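Side-chain contacts in protein (glyceraldehyde 3-phosphate dehydrogenase) (Sulfolobus solfataricus, PDB 1B7G), which oxidises and phosphorylates D-glyceraldehyde 3-phosphate to 1,3-bisphosphoglycerate in glycolysis, with NADP or NAD as cofactor and a marked preference for NADP: residues Cys149-Asn152 and Lys156-Lys159; Asn242-Val247 and Ile327-Leu332. The protein carries 1 engineered substitution. All blocks are in the same frame, centred on the assembly; numbering follows the deposited sequence.

Interaction 1 (Cys149-Asn152 and Lys156-Lys159). Unlike the reference sequence in segment 156-159: Lys-159 (reference Asn).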
ATOM      1  N   CYS A 149     -25.952 -10.807  -9.847  1.00 27.54           N
ATOM      2  CA  CYS A 149     -25.988 -12.196 -10.398  1.00 30.12           C
ATOM      3  C   CYS A 149     -25.815 -13.246  -9.336  1.00 27.69           C
ATOM      4  O   CYS A 149     -26.594 -14.229  -9.302  1.00 29.59           O
ATOM      5  CB  CYS A 149     -25.037 -12.349 -11.564  1.00 27.87           C
ATOM      6  SG  CYS A 149     -25.358 -11.272 -12.939  1.00 26.17           S
ATOM      7  N   THR A 150     -25.097 -12.977  -8.239  1.00 28.22           N
ATOM      8  CA  THR A 150     -25.043 -13.888  -7.116  1.00 22.08           C
ATOM      9  C   THR A 150     -26.351 -13.934  -6.316  1.00 33.29           C
ATOM     10  O   THR A 150     -26.798 -15.056  -5.976  1.00 30.89           O
ATOM     11  CB  THR A 150     -23.899 -13.553  -6.129  1.00 22.31           C
ATOM     12  OG1 THR A 150     -22.678 -13.531  -6.884  1.00 27.28           O
ATOM     13  CG2 THR A 150     -23.831 -14.516  -4.969  1.00 18.09           C
ATOM     14  N   VAL A 151     -26.962 -12.809  -5.969  1.00 25.58           N
ATOM     15  CA  VAL A 151     -28.183 -12.792  -5.162  1.00 30.91           C
ATOM     16  C   VAL A 151     -29.344 -13.467  -5.889  1.00 30.25           C
ATOM     17  O   VAL A 151     -30.200 -14.107  -5.270  1.00 28.75           O
ATOM     18  CB  VAL A 151     -28.588 -11.382  -4.710  1.00 22.08           C
ATOM     19  CG1 VAL A 151     -29.997 -11.312  -4.147  1.00 25.48           C
ATOM     20  CG2 VAL A 151     -27.604 -10.887  -3.591  1.00 20.85           C
ATOM     21  N   ASN A 152     -29.384 -13.315  -7.191  1.00 29.39           N
ATOM     22  CA  ASN A 152     -30.296 -13.837  -8.163  1.00 33.30           C
ATOM     23  C   ASN A 152     -30.403 -15.344  -8.086  1.00 35.12           C
ATOM     24  O   ASN A 152     -31.479 -15.878  -8.296  1.00 32.62           O
ATOM     25  CB  ASN A 152     -29.936 -13.357  -9.583  1.00 35.54           C
ATOM     26  CG  ASN A 152     -31.052 -13.488 -10.592  1.00 53.83           C
ATOM     27  OD1 ASN A 152     -32.068 -12.770 -10.626  1.00 33.13           O
ATOM     28  ND2 ASN A 152     -30.868 -14.439 -11.514  1.00 38.58           N
ATOM     29  N   LYS A 156     -35.041 -14.346  -7.874  1.00 30.19           N
ATOM     30  CA  LYS A 156     -34.860 -13.431  -8.988  1.00 32.00           C
ATOM     31  C   LYS A 156     -34.818 -11.965  -8.537  1.00 36.79           C
ATOM     32  O   LYS A 156     -35.739 -11.523  -7.845  1.00 32.37           O
ATOM     33  CB  LYS A 156     -36.022 -13.593  -9.973  1.00 31.67           C
ATOM     34  CG  LYS A 156     -35.683 -12.964 -11.313  1.00 34.57           C
ATOM     35  CD  LYS A 156     -36.823 -13.104 -12.301  1.00 51.41           C
ATOM     36  CE  LYS A 156     -36.647 -12.126 -13.457  1.00 57.44           C
ATOM     37  NZ  LYS A 156     -35.294 -12.199 -14.055  1.00 57.59           N
ATOM     38  N   VAL A 157     -33.822 -11.215  -8.974  1.00 30.89           N
ATOM     39  CA  VAL A 157     -33.721  -9.797  -8.657  1.00 31.41           C
ATOM     40  C   VAL A 157     -34.657  -9.042  -9.593  1.00 29.71           C
ATOM     41  O   VAL A 157     -34.519  -9.040 -10.817  1.00 30.04           O
ATOM     42  CB  VAL A 157     -32.285  -9.256  -8.780  1.00 30.41           C
ATOM     43  CG1 VAL A 157     -32.226  -7.750  -8.638  1.00 26.90           C
ATOM     44  CG2 VAL A 157     -31.429  -9.979  -7.731  1.00 25.58           C
ATOM     45  N   GLU A 158     -35.637  -8.406  -8.964  1.00 28.30           N
ATOM     46  CA  GLU A 158     -36.653  -7.704  -9.745  1.00 32.15           C
ATOM     47  C   GLU A 158     -36.384  -6.220  -9.830  1.00 31.87           C
ATOM     48  O   GLU A 158     -36.760  -5.567 -10.806  1.00 32.11           O
ATOM     49  CB  GLU A 158     -38.008  -7.989  -9.051  1.00 30.24           C
ATOM     50  CG  GLU A 158     -38.378  -9.458  -9.162  1.00 45.05           C
ATOM     51  CD  GLU A 158     -38.720  -9.864 -10.587  1.00 51.78           C
ATOM     52  OE1 GLU A 158     -38.670  -9.006 -11.498  1.00 51.80           O
ATOM     53  OE2 GLU A 158     -39.039 -11.043 -10.804  1.00 50.24           O
ATOM     54  N   LYS A 159     -35.683  -5.697  -8.815  1.00 28.74           N
ATOM     55  CA  LYS A 159     -35.392  -4.273  -8.797  1.00 31.38           C
ATOM     56  C   LYS A 159     -34.172  -3.904  -7.946  1.00 23.09           C
ATOM     57  O   LYS A 159     -33.902  -4.467  -6.923  1.00 28.26           O
ATOM     58  CB  LYS A 159     -36.622  -3.503  -8.249  1.00 32.99           C
ATOM     59  CG  LYS A 159     -36.486  -2.019  -8.581  1.00 29.32           C
ATOM     60  CD  LYS A 159     -37.451  -1.153  -7.818  1.00 43.29           C
ATOM     61  CE  LYS A 159     -38.894  -1.420  -8.195  1.00 43.12           C
ATOM     62  NZ  LYS A 159     -39.784  -0.348  -7.653  1.00 59.60           N
TER
HETATM   63  O   HOH W   1     -31.868 -10.146 -12.720  1.00 61.85           O
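The amide oxygen OD1 of Asn-152 takes a hydrogen bond from the backbone N of Val-157, 2.9 Å away and nearly straight (N-H...O 166°), with the donor tilted slightly from the carbonyl plane. CG of Asn-152, anti to the backbone N (chi1 -162°), points the amide at the N-H of Val-157. There OD1 also rests against CA of Lys-156 at 3.3 Å and meets the first methylenes of that lysine, whose exposed chain is bent at its end. A water donates weakly to both OD1 and Val-157 O. Alongside the polar bond, CG2 of Val-157 lies 4.0 Å from CA of Asn-152 and 4.1 Å from CG1 of Val-151, the two valine side chains crossing at about a right angle. With an alanine at position 152 the N-H of Val-157 would probably lose this acceptor, leaving the start of the strand less firmly tied to the helix. Three residues before Asn-152 on the same helix, Cys-149 is joined by a disulfide to Cys-123. Helix 139-152 thus hands the chain over to strand 157-167 in the mixed sheet of the GAPDH C-terminal domain, where Val-151 and Val-157 both pack on Leu-227 of the adjacent strand 219-227.

Interaction 2 (Asn242-Val247 and Ile327-Leu332)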
ATOM      1  N   ASN A 242     -20.028 -17.694  -0.014  1.00 33.04           N
ATOM      2  CA  ASN A 242     -19.461 -18.791  -0.791  1.00 32.63           C
ATOM      3  C   ASN A 242     -19.314 -18.490  -2.257  1.00 32.97           C
ATOM      4  O   ASN A 242     -19.580 -19.323  -3.146  1.00 30.15           O
ATOM      5  CB  ASN A 242     -20.426 -20.001  -0.626  1.00 34.12           C
ATOM      6  CG  ASN A 242     -20.209 -20.614   0.745  1.00 49.77           C
ATOM      7  OD1 ASN A 242     -19.160 -21.244   0.907  1.00 55.02           O
ATOM      8  ND2 ASN A 242     -21.110 -20.364   1.697  1.00 48.58           N
ATOM      9  N   THR A 243     -18.889 -17.271  -2.585  1.00 27.52           N
ATOM     10  CA  THR A 243     -18.749 -16.901  -4.003  1.00 25.32           C
ATOM     11  C   THR A 243     -17.436 -16.191  -4.208  1.00 25.07           C
ATOM     12  O   THR A 243     -17.238 -15.035  -3.726  1.00 23.82           O
ATOM     13  CB  THR A 243     -19.898 -15.966  -4.445  1.00 30.36           C
ATOM     14  OG1 THR A 243     -21.167 -16.527  -4.138  1.00 27.50           O
ATOM     15  CG2 THR A 243     -19.833 -15.588  -5.906  1.00 22.52           C
ATOM     16  N   PRO A 244     -16.494 -16.776  -4.916  1.00 30.82           N
ATOM     17  CA  PRO A 244     -15.298 -16.066  -5.303  1.00 27.90           C
ATOM     18  C   PRO A 244     -15.596 -14.745  -6.012  1.00 22.05           C
ATOM     19  O   PRO A 244     -16.289 -14.693  -6.984  1.00 27.55           O
ATOM     20  CB  PRO A 244     -14.563 -17.028  -6.221  1.00 28.01           C
ATOM     21  CG  PRO A 244     -15.071 -18.378  -5.829  1.00 25.72           C
ATOM     22  CD  PRO A 244     -16.527 -18.145  -5.473  1.00 28.72           C
ATOM     23  N   ARG A 245     -14.823 -13.725  -5.571  1.00 21.96           N
ATOM     24  CA  ARG A 245     -14.916 -12.392  -6.117  1.00 23.60           C
ATOM     25  C   ARG A 245     -15.818 -11.473  -5.255  1.00 17.77           C
ATOM     26  O   ARG A 245     -15.918 -10.294  -5.484  1.00 22.15           O
ATOM     27  CB  ARG A 245     -15.194 -12.317  -7.600  1.00 25.89           C
ATOM     28  CG  ARG A 245     -13.998 -12.794  -8.413  1.00 28.18           C
ATOM     29  CD  ARG A 245     -14.180 -12.661  -9.919  1.00 25.38           C
ATOM     30  NE  ARG A 245     -13.285 -13.672 -10.549  1.00 24.89           N
ATOM     31  CZ  ARG A 245     -13.150 -13.791 -11.856  1.00 32.70           C
ATOM     32  NH1 ARG A 245     -13.769 -12.961 -12.680  1.00 25.54           N
ATOM     33  NH2 ARG A 245     -12.356 -14.752 -12.337  1.00 31.59           N
ATOM     34  N   ILE A 246     -16.313 -12.093  -4.207  1.00 23.60           N
ATOM     35  CA  ILE A 246     -17.108 -11.436  -3.176  1.00 25.46           C
ATOM     36  C   ILE A 246     -16.532 -11.879  -1.839  1.00 26.64           C
ATOM     37  O   ILE A 246     -16.351 -13.088  -1.613  1.00 27.41           O
ATOM     38  CB  ILE A 246     -18.596 -11.770  -3.214  1.00 22.92           C
ATOM     39  CG1 ILE A 246     -19.278 -11.207  -4.467  1.00 20.76           C
ATOM     40  CG2 ILE A 246     -19.315 -11.220  -1.964  1.00 18.45           C
ATOM     41  CD1 ILE A 246     -20.732 -11.677  -4.652  1.00 20.16           C
ATOM     42  N   VAL A 247     -16.196 -10.952  -0.961  1.00 24.46           N
ATOM     43  CA  VAL A 247     -15.757 -11.347   0.385  1.00 18.92           C
ATOM     44  C   VAL A 247     -16.684 -10.664   1.417  1.00 22.14           C
ATOM     45  O   VAL A 247     -17.307  -9.651   1.105  1.00 19.09           O
ATOM     46  CB  VAL A 247     -14.305 -11.023   0.704  1.00 23.27           C
ATOM     47  CG1 VAL A 247     -13.350 -11.923  -0.083  1.00 26.27           C
ATOM     48  CG2 VAL A 247     -13.950  -9.557   0.463  1.00 18.58           C
ATOM     49  N   ILE A 327      -9.079 -20.903 -13.089  1.00 30.53           N
ATOM     50  CA  ILE A 327      -7.657 -20.605 -13.286  1.00 30.79           C
ATOM     51  C   ILE A 327      -7.357 -19.153 -12.909  1.00 29.02           C
ATOM     52  O   ILE A 327      -6.374 -18.853 -12.248  1.00 27.58           O
ATOM     53  CB  ILE A 327      -7.213 -20.918 -14.714  1.00 28.62           C
ATOM     54  CG1 ILE A 327      -7.241 -22.477 -14.876  1.00 31.08           C
ATOM     55  CG2 ILE A 327      -5.849 -20.396 -15.037  1.00 28.72           C
ATOM     56  CD1 ILE A 327      -7.358 -22.916 -16.317  1.00 28.64           C
ATOM     57  N   THR A 328      -8.226 -18.259 -13.368  1.00 28.52           N
ATOM     58  CA  THR A 328      -8.087 -16.838 -13.017  1.00 25.89           C
ATOM     59  C   THR A 328      -8.075 -16.716 -11.501  1.00 23.56           C
ATOM     60  O   THR A 328      -7.109 -16.186 -10.971  1.00 26.42           O
ATOM     61  CB  THR A 328      -9.223 -16.039 -13.607  1.00 25.52           C
ATOM     62  OG1 THR A 328      -9.153 -16.177 -15.039  1.00 26.12           O
ATOM     63  CG2 THR A 328      -9.111 -14.540 -13.240  1.00 23.28           C
ATOM     64  N   ASN A 329      -9.054 -17.302 -10.822  1.00 23.08           N
ATOM     65  CA  ASN A 329      -9.152 -17.254  -9.391  1.00 24.93           C
ATOM     66  C   ASN A 329      -7.960 -17.814  -8.638  1.00 32.93           C
ATOM     67  O   ASN A 329      -7.431 -17.150  -7.725  1.00 25.33           O
ATOM     68  CB  ASN A 329     -10.452 -17.890  -8.890  1.00 24.56           C
ATOM     69  CG  ASN A 329     -11.643 -16.980  -9.256  1.00 29.37           C
ATOM     70  OD1 ASN A 329     -11.484 -15.844  -9.679  1.00 25.65           O
ATOM     71  ND2 ASN A 329     -12.823 -17.547  -9.160  1.00 18.61           N
ATOM     72  N   GLU A 330      -7.553 -19.036  -8.993  1.00 25.13           N
ATOM     73  CA  GLU A 330      -6.453 -19.669  -8.281  1.00 28.30           C
ATOM     74  C   GLU A 330      -5.159 -18.913  -8.508  1.00 23.48           C
ATOM     75  O   GLU A 330      -4.399 -18.669  -7.596  1.00 24.49           O
ATOM     76  CB  GLU A 330      -6.285 -21.139  -8.765  1.00 25.08           C
ATOM     77  CG  GLU A 330      -5.379 -21.950  -7.858  1.00 50.36           C
ATOM     78  CD  GLU A 330      -3.895 -21.796  -8.006  1.00 64.97           C
ATOM     79  OE1 GLU A 330      -3.382 -21.396  -9.082  1.00 65.48           O
ATOM     80  OE2 GLU A 330      -3.177 -22.091  -7.009  1.00 72.02           O
ATOM     81  N   SER A 331      -4.867 -18.586  -9.781  1.00 23.04           N
ATOM     82  CA  SER A 331      -3.607 -17.956 -10.076  1.00 25.35           C
ATOM     83  C   SER A 331      -3.493 -16.546  -9.474  1.00 32.31           C
ATOM     84  O   SER A 331      -2.356 -16.052  -9.350  1.00 27.97           O
ATOM     85  CB  SER A 331      -3.367 -17.859 -11.581  1.00 25.98           C
ATOM     86  OG  SER A 331      -4.354 -17.068 -12.229  1.00 31.29           O
ATOM     87  N   LEU A 332      -4.626 -15.839  -9.319  1.00 26.51           N
ATOM     88  CA  LEU A 332      -4.477 -14.426  -8.874  1.00 28.20           C
ATOM     89  C   LEU A 332      -4.737 -14.292  -7.394  1.00 31.17           C
ATOM     90  O   LEU A 332      -4.820 -13.158  -6.891  1.00 29.95           O
ATOM     91  CB  LEU A 332      -5.442 -13.546  -9.668  1.00 20.73           C
ATOM     92  CG  LEU A 332      -5.179 -13.475 -11.183  1.00 29.53           C
ATOM     93  CD1 LEU A 332      -6.140 -12.477 -11.817  1.00 21.70           C
ATOM     94  CD2 LEU A 332      -3.746 -13.037 -11.469  1.00 22.92           C
TER
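A polar side-chain contact, built on arginine and asparagine, joins the turn that leads into strand 246-249, outermost in this chain's mixed sheet, to the last turn of helix 321-331, near the C-terminus. Arg-245 grips Asn-329 side-on, NE and NH2 both donating to the single oxygen OD1 at 3.0 Å each. OD1 lies in the guanidinium plane, at its edge, while the amide plane stands 79° from it. The two bonds therefore differ at the acceptor: NE lies in the carbonyl plane on a lone pair, whereas NH2 comes from above that plane. An extended chain from CG to NE brings the arginine head to the helix. Its charge has further mates, since NH2 forms a salt bridge with Asp-310 and NH1 with Glu-307, both on helix 304-315, which probably fixes the head's rotation. Thr-328 sets CG2 3.4 Å from NH2 of Arg-245, and its OG1 bonds to Asp-310 as well, making it a second-shell neighbour of that salt bridge. At the other branch of the amide, ND2 of Asn-329 lies 3.5 Å from CB of Pro-244. Closed by Ile-246 N to Thr-243 O at 3.1 Å, this is a type II beta turn with Pro-244 and Arg-245 at its centre, leading into the C-terminal domain's sheet and pinned by the C-terminal helices.

In the fold
Both interactions are partly buried, and each connects a helix with the way into a strand of the C-terminal domain's mixed sheet. Interaction 1 lies farther out, its centre about 20 Å from the chain centre, and includes exposed Lys-156; interaction 2 is deeper, at about 13 Å, with no fully exposed touching residue. The first bridges only three loop residues and enters an inner strand; the second ties the turn ahead of strand 246-249 to helix 321-331, the segments lying 80 residues apart. Their chemistry differs: a neutral amide-to-backbone bond beside a valine pair, against a charged guanidinium shared by an amide and two acids. They meet where Thr-150 CG2 lies 3.4 Å from Thr-243 OG1, so helix 139-152 packs against the turn of interaction 2.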